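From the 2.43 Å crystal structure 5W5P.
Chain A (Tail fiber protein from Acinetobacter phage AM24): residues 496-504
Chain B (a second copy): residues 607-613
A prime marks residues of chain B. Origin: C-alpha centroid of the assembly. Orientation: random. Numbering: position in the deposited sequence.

Chain A (496-504) MNIFMQMKT
Chain B 607-613: IYSLNSG

Chain A is already an extended strand at Met496 and carries on through Gln501, phi/psi near -105/115, so alternate residues Asn497, Phe499, Gln501 and Lys503 point CA-to-CB toward chain B. The partner leaves its strand after Tyr608′, turns at Ser609′ (-85/-14) and continues as loop through Leu610′ (-56/121), Asn611′ (-143/-160) and Ser612′ (-77/-12). Both segments travel the same way, 21° apart, with CA atoms 7.7 Å apart for Asn497 and Tyr608′ and 7.6 Å for Phe499 and Asn611′. No backbone hydrogen bond crosses at this spacing; chain A contributes side chains, and chain B adds the carbonyl oxygen of Leu610′ to its own.

Ring contacts come first. Asn497 (chi1 t) lies over one face of Tyr608′ (chi1 m, chi2 -84°): Asn497 CB sits 3.9 Å from the Tyr608′ ring centroid, 4° off the normal, a nearly axial CH-pi contact. Phe499 (chi1 t, chi2 31°) instead presents its edge, with Phe499 CD2 3.5 Å from Leu610′ O and Phe499 CE2 4.0 Å from Asn611′ CB.

Polar contacts converge on Ser612′ (chi1 m). Ser612′ OG donates to Gln501 OE1 at 2.9 Å and accepts from Lys503 NZ at a very short 2.4 Å; Gln501 is m, t, -58°, while Lys503 reaches in fully extended after chi1 m. Within the loop, Gly613′ N donates to Asn611′ OD1 (2.8 Å), Asn611′ being p.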

HETATM    1  N   MSE A 496      21.405 -22.791  25.496  1.00 47.50           N
HETATM    2  CA  MSE A 496      20.764 -22.113  26.617  1.00 47.04           C
HETATM    3  C   MSE A 496      21.679 -21.055  27.228  1.00 51.88           C
HETATM    4  O   MSE A 496      22.820 -21.342  27.592  1.00 54.48           O
HETATM    5  CB  MSE A 496      20.363 -23.116  27.698  1.00 49.66           C
HETATM    6  CG  MSE A 496      19.103 -23.904  27.411  1.00 55.12           C
HETATM    7 SE   MSE A 496      18.665 -25.107  28.894  1.00 64.72          SE
HETATM    8  CE  MSE A 496      17.673 -23.865  30.029  1.00 64.83           C
ATOM      9  N   ASN A 497      21.173 -19.832  27.336  1.00 51.97           N
ATOM     10  CA  ASN A 497      21.839 -18.748  28.057  1.00 47.57           C
ATOM     11  C   ASN A 497      21.029 -18.500  29.325  1.00 48.47           C
ATOM     12  O   ASN A 497      19.949 -17.903  29.273  1.00 49.65           O
ATOM     13  CB  ASN A 497      21.938 -17.492  27.196  1.00 42.66           C
ATOM     14  CG  ASN A 497      22.804 -16.417  27.829  1.00 44.46           C
ATOM     15  OD1 ASN A 497      24.014 -16.364  27.599  1.00 42.81           O
ATOM     16  ND2 ASN A 497      22.189 -15.558  28.638  1.00 38.37           N
ATOM     17  N   ILE A 498      21.545 -18.961  30.460  1.00 43.82           N
ATOM     18  CA  ILE A 498      20.831 -18.887  31.734  1.00 44.58           C
ATOM     19  C   ILE A 498      21.483 -17.776  32.552  1.00 46.33           C
ATOM     20  O   ILE A 498      22.464 -17.991  33.260  1.00 46.28           O
ATOM     21  CB  ILE A 498      20.839 -20.224  32.473  1.00 44.86           C
ATOM     22  CG1 ILE A 498      20.409 -21.356  31.534  1.00 42.45           C
ATOM     23  CG2 ILE A 498      19.942 -20.161  33.704  1.00 41.81           C
ATOM     24  CD1 ILE A 498      20.625 -22.731  32.112  1.00 41.55           C
ATOM     25  N   PHE A 499      20.921 -16.573  32.457  1.00 47.74           N
ATOM     26  CA  PHE A 499      21.371 -15.443  33.265  1.00 48.15           C
ATOM     27  C   PHE A 499      20.770 -15.580  34.660  1.00 50.07           C
ATOM     28  O   PHE A 499      19.555 -15.442  34.838  1.00 50.77           O
ATOM     29  CB  PHE A 499      20.973 -14.120  32.614  1.00 46.97           C
ATOM     30  CG  PHE A 499      21.332 -12.900  33.430  1.00 48.09           C
ATOM     31  CD1 PHE A 499      22.445 -12.895  34.257  1.00 49.48           C
ATOM     32  CD2 PHE A 499      20.557 -11.756  33.363  1.00 49.38           C
ATOM     33  CE1 PHE A 499      22.770 -11.775  35.001  1.00 49.47           C
ATOM     34  CE2 PHE A 499      20.881 -10.635  34.107  1.00 49.74           C
ATOM     35  CZ  PHE A 499      21.990 -10.645  34.925  1.00 47.55           C
HETATM   36  N   MSE A 500      21.615 -15.851  35.649  1.00 49.18           N
HETATM   37  CA  MSE A 500      21.145 -16.031  37.013  1.00 50.36           C
HETATM   38  C   MSE A 500      21.469 -14.821  37.874  1.00 53.07           C
HETATM   39  O   MSE A 500      22.623 -14.396  37.964  1.00 54.38           O
HETATM   40  CB  MSE A 500      21.760 -17.284  37.639  1.00 54.45           C
HETATM   41  CG  MSE A 500      21.533 -18.568  36.860  1.00 59.96           C
HETATM   42 SE   MSE A 500      22.907 -19.913  37.233  1.00 60.78          SE
HETATM   43  CE  MSE A 500      24.327 -19.191  36.108  1.00 61.29           C
ATOM     44  N   GLN A 501      20.441 -14.275  38.516  1.00 53.02           N
ATOM     45  CA  GLN A 501      20.588 -13.173  39.458  1.00 52.01           C
ATOM     46  C   GLN A 501      20.241 -13.699  40.845  1.00 48.76           C
ATOM     47  O   GLN A 501      19.088 -14.061  41.105  1.00 49.10           O
ATOM     48  CB  GLN A 501      19.698 -11.996  39.061  1.00 44.54           C
ATOM     49  CG  GLN A 501      20.174 -11.281  37.804  1.00 49.39           C
ATOM     50  CD  GLN A 501      19.208 -10.205  37.325  1.00 48.76           C
ATOM     51  OE1 GLN A 501      18.040 -10.480  37.043  1.00 45.68           O
ATOM     52  NE2 GLN A 501      19.697  -8.973  37.233  1.00 48.18           N
HETATM   53  N   MSE A 502      21.234 -13.757  41.726  1.00 46.72           N
HETATM   54  CA  MSE A 502      20.996 -14.200  43.096  1.00 52.53           C
HETATM   55  C   MSE A 502      20.471 -13.030  43.912  1.00 53.12           C
HETATM   56  O   MSE A 502      21.110 -11.979  43.998  1.00 48.57           O
HETATM   57  CB  MSE A 502      22.268 -14.775  43.732  1.00 57.75           C
HETATM   58  CG  MSE A 502      23.288 -15.313  42.741  1.00 63.49           C
HETATM   59 SE   MSE A 502      22.616 -16.738  41.578  1.00 68.29          SE
HETATM   60  CE  MSE A 502      24.103 -16.776  40.322  1.00 68.70           C
ATOM     61  N   LYS A 503      19.296 -13.217  44.506  1.00 51.86           N
ATOM     62  CA  LYS A 503      18.595 -12.144  45.187  1.00 50.96           C
ATOM     63  C   LYS A 503      18.209 -12.575  46.593  1.00 52.41           C
ATOM     64  O   LYS A 503      18.079 -13.765  46.891  1.00 54.57           O
ATOM     65  CB  LYS A 503      17.341 -11.714  44.415  1.00 50.67           C
ATOM     66  CG  LYS A 503      17.595 -11.336  42.966  1.00 49.67           C
ATOM     67  CD  LYS A 503      16.301 -10.923  42.285  1.00 50.02           C
ATOM     68  CE  LYS A 503      16.526 -10.561  40.834  1.00 46.15           C
ATOM     69  NZ  LYS A 503      15.272 -10.047  40.228  1.00 45.82           N
ATOM     70  N   THR A 504      18.031 -11.579  47.457  1.00 52.96           N
ATOM     71  CA  THR A 504      17.510 -11.793  48.798  1.00 55.16           C
ATOM     72  C   THR A 504      15.993 -11.940  48.725  1.00 58.59           C
ATOM     73  O   THR A 504      15.401 -12.007  47.645  1.00 57.45           O
ATOM     74  CB  THR A 504      17.915 -10.644  49.716  1.00 55.75           C
ATOM     75  OG1 THR A 504      17.306  -9.435  49.252  1.00 56.19           O
ATOM     76  CG2 THR A 504      19.425 -10.473  49.731  1.00 55.69           C
TER
ATOM     77  N   ILE B 607      23.951 -10.263  22.296  1.00 45.28           N
ATOM     78  CA  ILE B 607      23.567  -9.787  23.623  1.00 46.04           C
ATOM     79  C   ILE B 607      22.203 -10.356  23.996  1.00 46.72           C
ATOM     80  O   ILE B 607      21.236 -10.229  23.235  1.00 50.79           O
ATOM     81  CB  ILE B 607      23.551  -8.249  23.683  1.00 43.69           C
ATOM     82  CG1 ILE B 607      24.939  -7.689  23.363  1.00 44.93           C
ATOM     83  CG2 ILE B 607      23.062  -7.769  25.047  1.00 39.38           C
ATOM     84  CD1 ILE B 607      24.905  -6.369  22.618  1.00 47.45           C
ATOM     85  N   TYR B 608      22.126 -10.977  25.169  1.00 45.66           N
ATOM     86  CA  TYR B 608      20.876 -11.497  25.717  1.00 45.74           C
ATOM     87  C   TYR B 608      20.386 -10.498  26.759  1.00 45.55           C
ATOM     88  O   TYR B 608      20.908 -10.444  27.876  1.00 48.20           O
ATOM     89  CB  TYR B 608      21.082 -12.890  26.308  1.00 45.75           C
ATOM     90  CG  TYR B 608      21.811 -13.830  25.373  1.00 43.09           C
ATOM     91  CD1 TYR B 608      21.123 -14.536  24.386  1.00 42.36           C
ATOM     92  CD2 TYR B 608      23.185 -14.001  25.462  1.00 36.99           C
ATOM     93  CE1 TYR B 608      21.786 -15.389  23.520  1.00 41.24           C
ATOM     94  CE2 TYR B 608      23.855 -14.849  24.607  1.00 37.93           C
ATOM     95  CZ  TYR B 608      23.157 -15.542  23.638  1.00 40.73           C
ATOM     96  OH  TYR B 608      23.836 -16.386  22.785  1.00 41.37           O
ATOM     97  N   SER B 609      19.378  -9.705  26.394  1.00 44.09           N
ATOM     98  CA  SER B 609      18.980  -8.569  27.216  1.00 43.74           C
ATOM     99  C   SER B 609      18.021  -8.928  28.341  1.00 44.80           C
ATOM    100  O   SER B 609      17.830  -8.106  29.243  1.00 47.65           O
ATOM    101  CB  SER B 609      18.342  -7.484  26.345  1.00 41.65           C
ATOM    102  OG  SER B 609      19.032  -7.354  25.117  1.00 39.55           O
ATOM    103  N   LEU B 610      17.418 -10.115  28.318  1.00 45.46           N
ATOM    104  CA  LEU B 610      16.444 -10.479  29.341  1.00 42.24           C
ATOM    105  C   LEU B 610      17.052 -10.346  30.727  1.00 41.51           C
ATOM    106  O   LEU B 610      18.074 -10.969  31.027  1.00 42.33           O
ATOM    107  CB  LEU B 610      15.948 -11.905  29.117  1.00 40.28           C
ATOM    108  CG  LEU B 610      14.771 -12.342  29.992  1.00 39.07           C
ATOM    109  CD1 LEU B 610      13.588 -11.413  29.802  1.00 37.82           C
ATOM    110  CD2 LEU B 610      14.376 -13.776  29.684  1.00 40.11           C
ATOM    111  N   ASN B 611      16.438  -9.514  31.561  1.00 43.54           N
ATOM    112  CA  ASN B 611      16.857  -9.351  32.951  1.00 46.80           C
ATOM    113  C   ASN B 611      15.594  -9.176  33.792  1.00 49.04           C
ATOM    114  O   ASN B 611      14.492  -9.549  33.379  1.00 47.77           O
ATOM    115  CB  ASN B 611      17.856  -8.190  33.097  1.00 46.66           C
ATOM    116  CG  ASN B 611      17.316  -6.870  32.565  1.00 48.45           C
ATOM    117  OD1 ASN B 611      16.106  -6.673  32.458  1.00 39.99           O
ATOM    118  ND2 ASN B 611      18.223  -5.953  32.239  1.00 40.23           N
ATOM    119  N   SER B 612      15.749  -8.607  34.990  1.00 51.06           N
ATOM    120  CA  SER B 612      14.619  -8.382  35.883  1.00 47.13           C
ATOM    121  C   SER B 612      13.772  -7.184  35.482  1.00 48.05           C
ATOM    122  O   SER B 612      12.676  -7.011  36.028  1.00 50.02           O
ATOM    123  CB  SER B 612      15.111  -8.194  37.319  1.00 42.85           C
ATOM    124  OG  SER B 612      15.472  -9.434  37.898  1.00 43.10           O
ATOM    125  N   GLY B 613      14.251  -6.353  34.557  1.00 47.27           N
ATOM    126  CA  GLY B 613      13.527  -5.193  34.102  1.00 48.77           C
ATOM    127  C   GLY B 613      12.938  -5.383  32.717  1.00 48.30           C
ATOM    128  O   GLY B 613      12.842  -6.495  32.191  1.00 48.48           O
TER